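Local atomic coordinates of ML032222a iGluR (Mnemiopsis leidyi, PDB entry 4YKI), a protein that binds glycine through its ligand-binding domain and probably works as a subunit of a glycine-activated ion channel of the ionotropic glutamate receptor family. Residues K3-R8 and E47-T52; E29-W34 and Y53-P58; Q126-L131 and S159-E164; G112-V117 and G206-S211. One frame throughout, in Å; residues are numbered along the deposited sequence.

Contact 1 (K3-R8 and E47-T52)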
loop_
_atom_site.group_PDB
_atom_site.type_symbol
_atom_site.label_atom_id
_atom_site.label_comp_id
_atom_site.label_asym_id
_atom_site.label_seq_id
_atom_site.Cartn_x
_atom_site.Cartn_y
_atom_site.Cartn_z
ATOM N N LYS B 3 17.086 12.721 17.239
ATOM C CA LYS B 3 17.822 11.487 16.938
ATOM C C LYS B 3 17.686 11.153 15.447
ATOM O O LYS B 3 16.595 11.263 14.865
ATOM C CB LYS B 3 17.303 10.303 17.775
ATOM C CG LYS B 3 17.527 10.394 19.285
ATOM C CD LYS B 3 17.076 9.105 19.971
ATOM C CE LYS B 3 16.960 9.276 21.489
ATOM N NZ LYS B 3 18.260 9.560 22.147
ATOM N N ASN B 4 18.798 10.773 14.823
ATOM C CA ASN B 4 18.771 10.265 13.454
ATOM C C ASN B 4 19.609 9.001 13.403
ATOM O O ASN B 4 20.022 8.492 14.441
ATOM C CB ASN B 4 19.254 11.318 12.439
ATOM C CG ASN B 4 20.672 11.793 12.699
ATOM O OD1 ASN B 4 21.596 11.001 12.860
ATOM N ND2 ASN B 4 20.847 13.111 12.722
ATOM N N LEU B 5 19.861 8.503 12.199
ATOM C CA LEU B 5 20.532 7.221 12.019
ATOM C C LEU B 5 22.029 7.331 11.739
ATOM O O LEU B 5 22.718 6.307 11.619
ATOM C CB LEU B 5 19.840 6.454 10.895
ATOM C CG LEU B 5 18.573 5.713 11.322
ATOM C CD1 LEU B 5 17.715 5.335 10.144
ATOM C CD2 LEU B 5 18.917 4.467 12.121
ATOM N N ILE B 6 22.560 8.539 11.643
ATOM C CA ILE B 6 23.970 8.678 11.287
ATOM C C ILE B 6 24.876 8.089 12.373
ATOM O O ILE B 6 24.818 8.476 13.549
ATOM C CB ILE B 6 24.332 10.146 11.014
ATOM C CG1 ILE B 6 23.464 10.710 9.881
ATOM C CG2 ILE B 6 25.799 10.247 10.626
ATOM C CD1 ILE B 6 23.587 12.210 9.691
ATOM N N GLY B 7 25.708 7.132 11.980
ATOM C CA GLY B 7 26.618 6.471 12.905
ATOM C C GLY B 7 25.998 5.323 13.715
ATOM O O GLY B 7 26.715 4.606 14.394
ATOM N N ARG B 8 24.687 5.133 13.648
ATOM C CA ARG B 8 24.046 4.032 14.354
ATOM C C ARG B 8 24.418 2.703 13.723
ATOM O O ARG B 8 24.758 2.641 12.548
ATOM C CB ARG B 8 22.523 4.208 14.343
ATOM C CG ARG B 8 22.032 5.499 15.003
ATOM C CD ARG B 8 22.146 5.514 16.511
ATOM N NE ARG B 8 21.694 6.810 17.014
ATOM C CZ ARG B 8 21.429 7.084 18.278
ATOM N NH1 ARG B 8 21.540 6.160 19.212
ATOM N NH2 ARG B 8 21.029 8.298 18.603
ATOM N N GLU B 47 23.348 3.672 2.870
ATOM C CA GLU B 47 24.167 4.685 2.217
ATOM C C GLU B 47 23.585 6.076 2.384
ATOM O O GLU B 47 24.322 7.032 2.610
ATOM C CB GLU B 47 24.307 4.350 0.747
ATOM C CG GLU B 47 25.180 3.154 0.557
ATOM C CD GLU B 47 25.209 2.655 -0.856
ATOM O OE1 GLU B 47 24.450 3.178 -1.707
ATOM O OE2 GLU B 47 25.995 1.717 -1.102
ATOM N N ASP B 48 22.265 6.185 2.302
ATOM C CA ASP B 48 21.614 7.476 2.358
ATOM C C ASP B 48 21.444 7.987 3.793
ATOM O O ASP B 48 21.459 9.193 4.020
ATOM C CB ASP B 48 20.262 7.403 1.641
ATOM C CG ASP B 48 20.399 7.179 0.127
ATOM O OD1 ASP B 48 21.516 7.308 -0.426
ATOM O OD2 ASP B 48 19.381 6.866 -0.521
ATOM N N LEU B 49 21.276 7.084 4.761
ATOM C CA LEU B 49 20.981 7.483 6.141
ATOM C C LEU B 49 22.171 7.368 7.089
ATOM O O LEU B 49 22.114 7.854 8.218
ATOM C CB LEU B 49 19.807 6.674 6.678
ATOM C CG LEU B 49 18.466 7.022 6.027
ATOM C CD1 LEU B 49 17.382 6.012 6.335
ATOM C CD2 LEU B 49 17.999 8.412 6.487
ATOM N N GLY B 50 23.240 6.718 6.636
ATOM C CA GLY B 50 24.506 6.737 7.346
ATOM C C GLY B 50 24.665 5.736 8.468
ATOM O O GLY B 50 25.502 5.951 9.345
ATOM N N PHE B 51 23.898 4.649 8.451
ATOM C CA PHE B 51 24.043 3.608 9.465
ATOM C C PHE B 51 24.827 2.420 8.933
ATOM O O PHE B 51 24.904 2.217 7.729
ATOM C CB PHE B 51 22.679 3.141 10.025
ATOM C CG PHE B 51 21.722 2.536 8.996
ATOM C CD1 PHE B 51 21.786 1.182 8.661
ATOM C CD2 PHE B 51 20.729 3.305 8.394
ATOM C CE1 PHE B 51 20.901 0.638 7.755
ATOM C CE2 PHE B 51 19.841 2.743 7.473
ATOM C CZ PHE B 51 19.928 1.418 7.163
ATOM N N THR B 52 25.419 1.661 9.846
ATOM C CA THR B 52 25.910 0.324 9.534
ATOM C C THR B 52 24.875 -0.679 10.025
ATOM O O THR B 52 23.960 -0.325 10.759
ATOM C CB THR B 52 27.265 0.038 10.184
ATOM O OG1 THR B 52 27.143 0.147 11.605
ATOM C CG2 THR B 52 28.314 1.004 9.702
HETATM O O HOH W 1 19.987 9.455 9.348
HETATM O O HOH W 2 27.958 2.395 12.976
#
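The ring of F51 has L5 beside it. L5 CD1 lies 4.0 Å from F51 CD2, and the two side chains run side by side, pointing the same way. F51 CG sits between its backbone N and carbonyl carbon (chi1 61°), which sets the ring alongside L5. L10 of strand 9-13 and L45 and S46 of helix 37-49 also touch the F51 side chain. F51 CB packs against R8 O at 3.3 Å. L5 CD1 also reaches L49 CD1, 3.9 Å away, so one methyl joins both apolar partners.

The backbone bonds lie beside this small core. G7 N donates to G50 O at 2.9 Å. T52 N donates to R8 O at 2.9 Å. Water 1 accepts from L5 N and donates to L49 O. Water 2 donates to G7 O and is hydrogen-bonded to T52 OG1, whose protein partner is H9 ND1. N4 OD1 accepts from I6 N, 2.9 Å away, which is an Asx turn.

G50 takes positive phi just after helix 37-49. The CA atoms of G50 and I6 are 4.4 Å apart, and a CB on G50 would be tight against I6 CG1. The whole is a type II beta turn, L5 to R8, docked where a helix passes into strand 52-56, at the edge of the first lobe of the bilobed ligand-binding fold.

Contact 2 (E29-W34 and Y53-P58)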
loop_
_atom_site.group_PDB
_atom_site.type_symbol
_atom_site.label_atom_id
_atom_site.label_comp_id
_atom_site.label_asym_id
_atom_site.label_seq_id
_atom_site.Cartn_x
_atom_site.Cartn_y
_atom_site.Cartn_z
ATOM N N GLU B 29 30.801 -14.202 4.674
ATOM C CA GLU B 29 30.747 -13.779 6.065
ATOM C C GLU B 29 29.875 -12.535 6.164
ATOM O O GLU B 29 29.870 -11.691 5.272
ATOM C CB GLU B 29 32.164 -13.494 6.572
ATOM C CG GLU B 29 32.233 -13.188 8.047
ATOM C CD GLU B 29 31.859 -11.765 8.393
ATOM O OE1 GLU B 29 32.088 -10.860 7.560
ATOM O OE2 GLU B 29 31.334 -11.564 9.506
ATOM N N GLY B 30 29.139 -12.429 7.260
ATOM C CA GLY B 30 28.409 -11.214 7.571
ATOM C C GLY B 30 27.383 -10.825 6.522
ATOM O O GLY B 30 26.655 -11.665 5.977
ATOM N N ASN B 31 27.320 -9.534 6.234
ATOM C CA ASN B 31 26.302 -9.005 5.325
ATOM C C ASN B 31 26.423 -9.580 3.914
ATOM O O ASN B 31 25.438 -9.646 3.185
ATOM C CB ASN B 31 26.375 -7.480 5.269
ATOM C CG ASN B 31 26.021 -6.815 6.588
ATOM O OD1 ASN B 31 25.420 -7.413 7.466
ATOM N ND2 ASN B 31 26.392 -5.559 6.716
ATOM N N ASP B 32 27.632 -10.011 3.550
ATOM C CA ASP B 32 27.897 -10.573 2.222
ATOM C C ASP B 32 27.135 -11.842 1.942
ATOM O O ASP B 32 27.021 -12.229 0.794
ATOM C CB ASP B 32 29.371 -10.963 2.065
ATOM C CG ASP B 32 30.297 -9.804 2.012
ATOM O OD1 ASP B 32 29.852 -8.684 1.701
ATOM O OD2 ASP B 32 31.503 -10.048 2.240
ATOM N N CYS B 33 26.652 -12.494 2.990
ATOM C CA CYS B 33 25.854 -13.703 2.829
ATOM C C CYS B 33 24.455 -13.437 2.295
ATOM O O CYS B 33 23.764 -14.362 1.879
ATOM C CB CYS B 33 25.749 -14.464 4.141
ATOM S SG CYS B 33 27.314 -15.084 4.779
ATOM N N TRP B 34 24.044 -12.172 2.301
ATOM C CA TRP B 34 22.675 -11.781 1.988
ATOM C C TRP B 34 22.601 -11.077 0.637
ATOM O O TRP B 34 23.488 -10.304 0.289
ATOM C CB TRP B 34 22.132 -10.862 3.075
ATOM C CG TRP B 34 21.985 -11.531 4.409
ATOM C CD1 TRP B 34 22.950 -11.672 5.374
ATOM C CD2 TRP B 34 20.810 -12.154 4.933
ATOM N NE1 TRP B 34 22.446 -12.341 6.452
ATOM C CE2 TRP B 34 21.130 -12.639 6.215
ATOM C CE3 TRP B 34 19.511 -12.333 4.448
ATOM C CZ2 TRP B 34 20.195 -13.285 7.024
ATOM C CZ3 TRP B 34 18.584 -12.984 5.254
ATOM C CH2 TRP B 34 18.936 -13.459 6.525
ATOM N N TYR B 53 24.978 -1.930 9.615
ATOM C CA TYR B 53 23.963 -2.898 9.980
ATOM C C TYR B 53 24.511 -4.310 9.956
ATOM O O TYR B 53 25.599 -4.584 9.430
ATOM C CB TYR B 53 22.737 -2.792 9.038
ATOM C CG TYR B 53 23.070 -3.063 7.593
ATOM C CD1 TYR B 53 23.566 -2.056 6.785
ATOM C CD2 TYR B 53 22.950 -4.335 7.058
ATOM C CE1 TYR B 53 23.919 -2.290 5.488
ATOM C CE2 TYR B 53 23.307 -4.585 5.739
ATOM C CZ TYR B 53 23.798 -3.550 4.960
ATOM O OH TYR B 53 24.171 -3.741 3.660
ATOM N N GLU B 54 23.737 -5.204 10.550
ATOM C CA GLU B 54 23.924 -6.638 10.425
ATOM C C GLU B 54 22.552 -7.268 10.412
ATOM O O GLU B 54 21.590 -6.666 10.875
ATOM C CB GLU B 54 24.748 -7.193 11.589
ATOM C CG GLU B 54 24.033 -7.101 12.942
ATOM C CD GLU B 54 24.913 -7.523 14.087
ATOM O OE1 GLU B 54 25.541 -6.625 14.687
ATOM O OE2 GLU B 54 24.974 -8.740 14.377
ATOM N N TYR B 55 22.467 -8.497 9.920
ATOM C CA TYR B 55 21.226 -9.242 9.916
ATOM C C TYR B 55 21.242 -10.317 10.992
ATOM O O TYR B 55 22.255 -11.003 11.170
ATOM C CB TYR B 55 21.009 -9.877 8.546
ATOM C CG TYR B 55 20.800 -8.924 7.386
ATOM C CD1 TYR B 55 19.603 -8.235 7.234
ATOM C CD2 TYR B 55 21.780 -8.735 6.429
ATOM C CE1 TYR B 55 19.403 -7.391 6.170
ATOM C CE2 TYR B 55 21.591 -7.886 5.358
ATOM C CZ TYR B 55 20.392 -7.230 5.223
ATOM O OH TYR B 55 20.158 -6.413 4.136
ATOM N N ILE B 56 20.127 -10.470 11.682
ATOM C CA ILE B 56 19.968 -11.457 12.754
ATOM C C ILE B 56 18.713 -12.275 12.459
ATOM O O ILE B 56 17.602 -11.740 12.339
ATOM C CB ILE B 56 19.837 -10.792 14.141
ATOM C CG1 ILE B 56 21.112 -9.976 14.428
ATOM C CG2 ILE B 56 19.536 -11.841 15.259
ATOM C CD1 ILE B 56 21.220 -9.379 15.805
ATOM N N GLN B 57 18.908 -13.583 12.322
ATOM C CA GLN B 57 17.796 -14.489 12.104
ATOM C C GLN B 57 17.291 -15.058 13.414
ATOM O O GLN B 57 18.068 -15.361 14.297
ATOM C CB GLN B 57 18.232 -15.638 11.206
ATOM C CG GLN B 57 18.857 -15.216 9.909
ATOM C CD GLN B 57 18.957 -16.366 8.950
ATOM O OE1 GLN B 57 17.945 -16.941 8.541
ATOM N NE2 GLN B 57 20.186 -16.726 8.584
ATOM N N PRO B 58 15.977 -15.249 13.546
ATOM C CA PRO B 58 15.477 -15.906 14.755
ATOM C C PRO B 58 15.868 -17.372 14.762
ATOM O O PRO B 58 15.826 -18.025 13.719
ATOM C CB PRO B 58 13.961 -15.760 14.642
ATOM C CG PRO B 58 13.724 -15.745 13.176
ATOM C CD PRO B 58 14.900 -14.987 12.583
HETATM O O HOH W 3 24.732 -9.771 8.655
HETATM O O HOH W 4 23.418 -12.840 9.180
#
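N31 starts a 3-10 turn, residues 31-33, and its CA lies 6.1 Å from the CA of E54 on strand 52-56. The turn packs beside an outermost strand of the three-stranded parallel sheet in the first lobe of the bilobed ligand-binding fold. C33, in this turn, is disulfide-bonded to C28.

N31 lays its amide over one face of the Y53 ring, the planes only 8° apart. N31 ND2 stands 3.4 Å above that ring, toward the rim. The same nitrogen, N31 ND2, donates to Y53 O at 3.0 Å. This bond lies in the amide plane of N31 but comes from above the carbonyl plane.

W34 CG is anti to its carbonyl carbon (chi1 -66°), which carries the indole toward Y55. The two rings form an oblique aromatic pair, with planes at 39°. Y55 CB sits over the five-membered ring of W34 in a CH-pi contact, 3.9 Å from its centroid. Q57 CG reaches the indole edge, 3.7 Å from W34 CZ2. An alanine at W34 would probably strip the indole from Y55 CB and Q57 CG, open a gap there and leave water 4 without its NE1 donor. The phenol OH of Y55 is held elsewhere, by N39 OD1.

Water 3 links N31 OD1 to Y55 N. Water 4 lies 2.9 Å from both W34 NE1 and Y55 O.

Contact 3 (Q126-L131 and S159-E164)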
loop_
_atom_site.group_PDB
_atom_site.type_symbol
_atom_site.label_atom_id
_atom_site.label_comp_id
_atom_site.label_asym_id
_atom_site.label_seq_id
_atom_site.Cartn_x
_atom_site.Cartn_y
_atom_site.Cartn_z
ATOM N N GLN B 126 -12.450 -23.059 -4.692
ATOM C CA GLN B 126 -12.335 -22.134 -3.567
ATOM C C GLN B 126 -11.901 -22.942 -2.357
ATOM O O GLN B 126 -12.340 -24.075 -2.185
ATOM C CB GLN B 126 -13.671 -21.421 -3.315
ATOM C CG GLN B 126 -13.568 -20.056 -2.584
ATOM C CD GLN B 126 -13.441 -20.174 -1.077
ATOM O OE1 GLN B 126 -13.886 -21.150 -0.472
ATOM N NE2 GLN B 126 -12.830 -19.168 -0.460
ATOM N N VAL B 127 -11.027 -22.376 -1.526
ATOM C CA VAL B 127 -10.355 -23.177 -0.502
ATOM C C VAL B 127 -11.290 -23.844 0.503
ATOM O O VAL B 127 -10.959 -24.908 1.023
ATOM C CB VAL B 127 -9.265 -22.396 0.273
ATOM C CG1 VAL B 127 -8.058 -22.101 -0.631
ATOM C CG2 VAL B 127 -9.816 -21.119 0.902
ATOM N N LEU B 128 -12.448 -23.262 0.804
ATOM C CA LEU B 128 -13.317 -23.857 1.812
ATOM C C LEU B 128 -13.869 -25.197 1.342
ATOM O O LEU B 128 -14.304 -26.004 2.170
ATOM C CB LEU B 128 -14.446 -22.912 2.231
ATOM C CG LEU B 128 -14.003 -21.668 3.026
ATOM C CD1 LEU B 128 -15.218 -20.823 3.411
ATOM C CD2 LEU B 128 -13.182 -21.998 4.272
ATOM N N GLU B 129 -13.823 -25.450 0.033
ATOM C CA GLU B 129 -14.208 -26.759 -0.493
ATOM C C GLU B 129 -13.370 -27.906 0.070
ATOM O O GLU B 129 -13.808 -29.060 0.075
ATOM C CB GLU B 129 -14.099 -26.763 -2.016
ATOM C CG GLU B 129 -15.114 -25.836 -2.655
ATOM C CD GLU B 129 -14.950 -25.666 -4.154
ATOM O OE1 GLU B 129 -14.093 -26.341 -4.761
ATOM O OE2 GLU B 129 -15.698 -24.833 -4.719
ATOM N N LEU B 130 -12.165 -27.602 0.537
ATOM C CA LEU B 130 -11.302 -28.614 1.115
ATOM C C LEU B 130 -11.939 -29.336 2.308
ATOM O O LEU B 130 -11.623 -30.499 2.571
ATOM C CB LEU B 130 -9.980 -27.973 1.543
ATOM C CG LEU B 130 -9.050 -27.600 0.390
ATOM C CD1 LEU B 130 -8.022 -26.597 0.853
ATOM C CD2 LEU B 130 -8.378 -28.819 -0.211
ATOM N N LEU B 131 -12.817 -28.642 3.028
ATOM C CA LEU B 131 -13.398 -29.176 4.266
ATOM C C LEU B 131 -14.400 -30.304 4.017
ATOM O O LEU B 131 -14.732 -31.052 4.946
ATOM C CB LEU B 131 -14.069 -28.060 5.072
ATOM C CG LEU B 131 -13.136 -26.941 5.548
ATOM C CD1 LEU B 131 -13.926 -25.819 6.227
ATOM C CD2 LEU B 131 -12.049 -27.477 6.476
ATOM N N SER B 159 -10.570 -20.894 10.180
ATOM C CA SER B 159 -9.862 -21.525 11.287
ATOM C C SER B 159 -9.860 -23.051 11.152
ATOM O O SER B 159 -8.866 -23.696 11.482
ATOM C CB SER B 159 -10.477 -21.128 12.636
ATOM O OG SER B 159 -10.071 -19.845 13.047
ATOM N N ARG B 160 -10.975 -23.623 10.708
ATOM C CA ARG B 160 -11.016 -25.061 10.454
ATOM C C ARG B 160 -9.945 -25.469 9.460
ATOM O O ARG B 160 -9.298 -26.504 9.630
ATOM C CB ARG B 160 -12.363 -25.515 9.910
ATOM C CG ARG B 160 -13.480 -25.561 10.901
ATOM C CD ARG B 160 -14.694 -26.291 10.332
ATOM N NE ARG B 160 -14.317 -27.644 9.955
ATOM C CZ ARG B 160 -15.021 -28.476 9.197
ATOM N NH1 ARG B 160 -16.220 -28.136 8.726
ATOM N NH2 ARG B 160 -14.507 -29.659 8.910
ATOM N N LEU B 161 -9.766 -24.683 8.398
ATOM C CA LEU B 161 -8.730 -25.010 7.416
ATOM C C LEU B 161 -7.372 -25.112 8.074
ATOM O O LEU B 161 -6.591 -26.007 7.768
ATOM C CB LEU B 161 -8.639 -23.958 6.307
ATOM C CG LEU B 161 -9.685 -24.033 5.210
ATOM C CD1 LEU B 161 -9.445 -22.910 4.228
ATOM C CD2 LEU B 161 -9.685 -25.376 4.470
ATOM N N VAL B 162 -7.052 -24.165 8.939
ATOM C CA VAL B 162 -5.764 -24.208 9.601
ATOM C C VAL B 162 -5.680 -25.410 10.533
ATOM O O VAL B 162 -4.718 -26.182 10.474
ATOM C CB VAL B 162 -5.514 -22.903 10.352
ATOM C CG1 VAL B 162 -4.255 -23.006 11.218
ATOM C CG2 VAL B 162 -5.398 -21.758 9.355
ATOM N N ASP B 163 -6.692 -25.588 11.372
ATOM C CA ASP B 163 -6.670 -26.608 12.423
ATOM C C ASP B 163 -6.657 -28.025 11.871
ATOM O O ASP B 163 -6.060 -28.919 12.467
ATOM C CB ASP B 163 -7.878 -26.437 13.353
ATOM C CG ASP B 163 -7.829 -25.137 14.171
ATOM O OD1 ASP B 163 -6.751 -24.513 14.275
ATOM O OD2 ASP B 163 -8.883 -24.745 14.719
ATOM N N GLU B 164 -7.266 -28.211 10.705
ATOM C CA GLU B 164 -7.437 -29.534 10.116
ATOM C C GLU B 164 -6.453 -29.804 8.989
ATOM O O GLU B 164 -6.421 -30.913 8.452
ATOM C CB GLU B 164 -8.885 -29.697 9.658
ATOM C CG GLU B 164 -9.862 -29.680 10.838
ATOM C CD GLU B 164 -11.297 -29.495 10.439
ATOM O OE1 GLU B 164 -11.749 -30.189 9.509
ATOM O OE2 GLU B 164 -11.981 -28.647 11.056
#
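L161 points its two methyls into the 3-10 segment 127-131 and crosses V127, L128, L130 and L131 at about a right angle. L161 CD1 touches V127 CG2 and L128 CD2, each at 3.8 Å. L161 CD2 meets L131 CD2 at 3.7 Å and L130 CB at 3.9 Å. L161 CD2 also rests 3.7 Å from V127 O.

L131 has a second partner on the same helix. Its CG lies anti to the carbonyl carbon (chi1 -62°), which directs CG toward helix 157-164. The side chain crosses R160 obliquely. L131 CD1 stands 3.9 Å above the R160 guanidinium plane, offset toward the rim. Both methyls also touch R160 CB. An alanine at L131 would probably lose the methyl contacts with this face and leave a gap beside L161 CD2.

R160 is bent at chi3, and its guanidinium grips E164 side-on, one turn further along helix 157-164. R160 NE donates to E164 OE2 at 2.8 Å in a nearly straight bond, and R160 NH2 to the syn lone pair of E164 OE1. The double grip sets the rotation of the guanidinium, with E164 CD at its edge, in plane.

The contact joins the loop after strand 109-118 to helix 157-164 in the second lobe. The chemistry between the two segments is apolar. R160 and E164 are paired within the helix, so L131 probably packs against a largely neutralised ion pair.

Contact 4 (G112-V117 and G206-S211)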
loop_
_atom_site.group_PDB
_atom_site.type_symbol
_atom_site.label_atom_id
_atom_site.label_comp_id
_atom_site.label_asym_id
_atom_site.label_seq_id
_atom_site.Cartn_x
_atom_site.Cartn_y
_atom_site.Cartn_z
ATOM N N GLY B 112 -1.885 -10.371 -1.625
ATOM C CA GLY B 112 -3.062 -11.098 -1.221
ATOM C C GLY B 112 -2.697 -12.520 -0.862
ATOM O O GLY B 112 -1.584 -12.984 -1.125
ATOM N N ILE B 113 -3.646 -13.204 -0.228
ATOM C CA ILE B 113 -3.543 -14.641 -0.011
ATOM C C ILE B 113 -3.891 -15.371 -1.296
ATOM O O ILE B 113 -4.862 -15.023 -1.981
ATOM C CB ILE B 113 -4.452 -15.101 1.157
ATOM C CG1 ILE B 113 -4.083 -14.383 2.464
ATOM C CG2 ILE B 113 -4.384 -16.609 1.344
ATOM C CD1 ILE B 113 -2.635 -14.583 2.893
ATOM N N LYS B 114 -3.056 -16.351 -1.640
ATOM C CA LYS B 114 -3.229 -17.151 -2.841
ATOM C C LYS B 114 -3.109 -18.638 -2.494
ATOM O O LYS B 114 -2.190 -19.047 -1.789
ATOM C CB LYS B 114 -2.177 -16.783 -3.889
ATOM C CG LYS B 114 -2.370 -17.553 -5.181
ATOM C CD LYS B 114 -1.399 -17.167 -6.249
ATOM C CE LYS B 114 -1.705 -17.875 -7.565
ATOM N NZ LYS B 114 -3.069 -17.572 -8.103
ATOM N N ALA B 115 -4.034 -19.433 -3.014
ATOM C CA ALA B 115 -3.989 -20.879 -2.878
ATOM C C ALA B 115 -3.643 -21.507 -4.206
ATOM O O ALA B 115 -4.165 -21.116 -5.248
ATOM C CB ALA B 115 -5.313 -21.429 -2.374
ATOM N N VAL B 116 -2.759 -22.490 -4.150
ATOM C CA VAL B 116 -2.337 -23.227 -5.334
ATOM C C VAL B 116 -2.434 -24.720 -5.065
ATOM O O VAL B 116 -2.413 -25.154 -3.928
ATOM C CB VAL B 116 -0.894 -22.853 -5.789
ATOM C CG1 VAL B 116 -0.823 -21.388 -6.183
ATOM C CG2 VAL B 116 0.126 -23.179 -4.716
ATOM N N VAL B 117 -2.521 -25.481 -6.142
ATOM C CA VAL B 117 -2.821 -26.902 -6.086
ATOM C C VAL B 117 -2.008 -27.676 -7.126
ATOM O O VAL B 117 -1.812 -27.219 -8.259
ATOM C CB VAL B 117 -4.356 -27.164 -6.280
ATOM C CG1 VAL B 117 -4.844 -26.704 -7.634
ATOM C CG2 VAL B 117 -4.705 -28.630 -6.033
ATOM N N GLY B 206 -8.989 -20.771 -7.261
ATOM C CA GLY B 206 -9.737 -19.528 -7.179
ATOM C C GLY B 206 -8.830 -18.319 -7.296
ATOM O O GLY B 206 -7.647 -18.404 -7.626
ATOM N N GLU B 207 -9.413 -17.172 -6.989
ATOM C CA GLU B 207 -8.718 -15.905 -7.052
ATOM C C GLU B 207 -8.040 -15.625 -5.722
ATOM O O GLU B 207 -8.348 -16.231 -4.711
ATOM C CB GLU B 207 -9.706 -14.777 -7.361
ATOM C CG GLU B 207 -10.484 -14.932 -8.673
ATOM C CD GLU B 207 -9.586 -14.856 -9.883
ATOM O OE1 GLU B 207 -8.742 -13.938 -9.937
ATOM O OE2 GLU B 207 -9.715 -15.720 -10.779
ATOM N N GLU B 208 -7.158 -14.649 -5.729
ATOM C CA GLU B 208 -6.561 -14.190 -4.482
ATOM C C GLU B 208 -7.637 -13.576 -3.605
ATOM O O GLU B 208 -8.659 -13.084 -4.119
ATOM C CB GLU B 208 -5.440 -13.208 -4.773
ATOM C CG GLU B 208 -4.316 -13.875 -5.514
ATOM C CD GLU B 208 -3.070 -13.045 -5.639
ATOM O OE1 GLU B 208 -2.989 -11.967 -5.004
ATOM O OE2 GLU B 208 -2.155 -13.486 -6.376
ATOM N N PHE B 209 -7.446 -13.639 -2.293
ATOM C CA PHE B 209 -8.353 -13.044 -1.323
ATOM C C PHE B 209 -7.564 -12.438 -0.172
ATOM O O PHE B 209 -6.419 -12.819 0.044
ATOM C CB PHE B 209 -9.393 -14.054 -0.821
ATOM C CG PHE B 209 -8.813 -15.300 -0.190
ATOM C CD1 PHE B 209 -8.290 -16.320 -0.971
ATOM C CD2 PHE B 209 -8.847 -15.466 1.185
ATOM C CE1 PHE B 209 -7.777 -17.457 -0.389
ATOM C CE2 PHE B 209 -8.333 -16.621 1.766
ATOM C CZ PHE B 209 -7.817 -17.605 0.975
ATOM N N GLN B 210 -8.191 -11.508 0.540
ATOM C CA GLN B 210 -7.553 -10.667 1.552
ATOM C C GLN B 210 -6.638 -9.637 0.883
ATOM O O GLN B 210 -6.030 -9.887 -0.164
ATOM C CB GLN B 210 -6.741 -11.446 2.603
ATOM C CG GLN B 210 -7.515 -12.373 3.514
ATOM C CD GLN B 210 -8.353 -11.641 4.560
ATOM O OE1 GLN B 210 -8.022 -10.538 5.034
ATOM N NE2 GLN B 210 -9.462 -12.254 4.914
ATOM N N SER B 211 -6.570 -8.473 1.495
ATOM C CA SER B 211 -5.741 -7.383 1.034
ATOM C C SER B 211 -4.819 -6.952 2.136
ATOM O O SER B 211 -5.288 -6.599 3.218
ATOM C CB SER B 211 -6.657 -6.225 0.672
ATOM O OG SER B 211 -5.934 -5.057 0.375
HETATM O O HOH W 5 -0.616 -10.994 -4.270
HETATM O O HOH W 6 -5.475 -17.354 -7.172
HETATM O O HOH W 7 -3.271 -14.711 -8.771
HETATM O O HOH W 8 -6.406 -18.388 -4.307
#
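I113 turns CG2 anti to its backbone N (CG1 at chi1 -59°), while F209 holds CG between its N and carbonyl carbon (chi1 58°). These torsions bring the two side chains together on one face of an antiparallel strand pair. Strands 109-118 and 202-218 belong to the mixed sheet of the second lobe. The N-to-C directions of the short segments 112-117 and 209-211 differ by 159°.

I113 CB lies above the centre of the F209 ring. I113 CG2 makes a CH-pi contact over the same face, 4.0 Å from the ring centroid, and comes within 3.6 Å of F209 CZ. I113 and F209 form a hydrogen-bonded pair. I113 N donates to F209 O at 2.8 Å, and F209 N donates to I113 O at 2.9 Å. I113 O also takes a CA-H...O contact from E208 CA, 3.1 Å away. P146 and L149 of helix 145-152 pack on I113, as does H145, a residue of the glycine pocket. S211 OG is hydrogen-bonded to R236 NE of the second subunit.

K114 CD lies 3.8 Å from E208 OE2. K114 NZ and E208 OE2 are 4.5 Å apart, too far for a salt bridge, but water 7 links them. A direct protein partner of K114 NZ is S204 OG. Further along, water 8 bridges A115 N and E207 O.

G112 has little space: a CB here would be tight against E208 OE1 and Q210 O. Water 5 closes this end, accepting from G112 N and donating to E208 OE1 at 2.7 Å.

Overall arrangement
The four contacts fall in pairs, one pair in each lobe of the ligand-binding domain. Contacts 1 and 2 lie in the first lobe, with centres 18 Å apart. They adjoin in sequence at T52 and Y53, where strand 52-56 runs from one to the other. Contacts 3 and 4 lie in the second lobe, centres 13 Å apart, and touch: V127 CG1 packs 3.3 Å from A115 CB. The pairs are well separated, with about 19 Å between the nearest atoms of contacts 2 and 4. The bound glycine is about 8 Å from the I113 side chain in contact 4 and about 13 Å from the W34 side chain in contact 2. None of the four supplies a pocket residue.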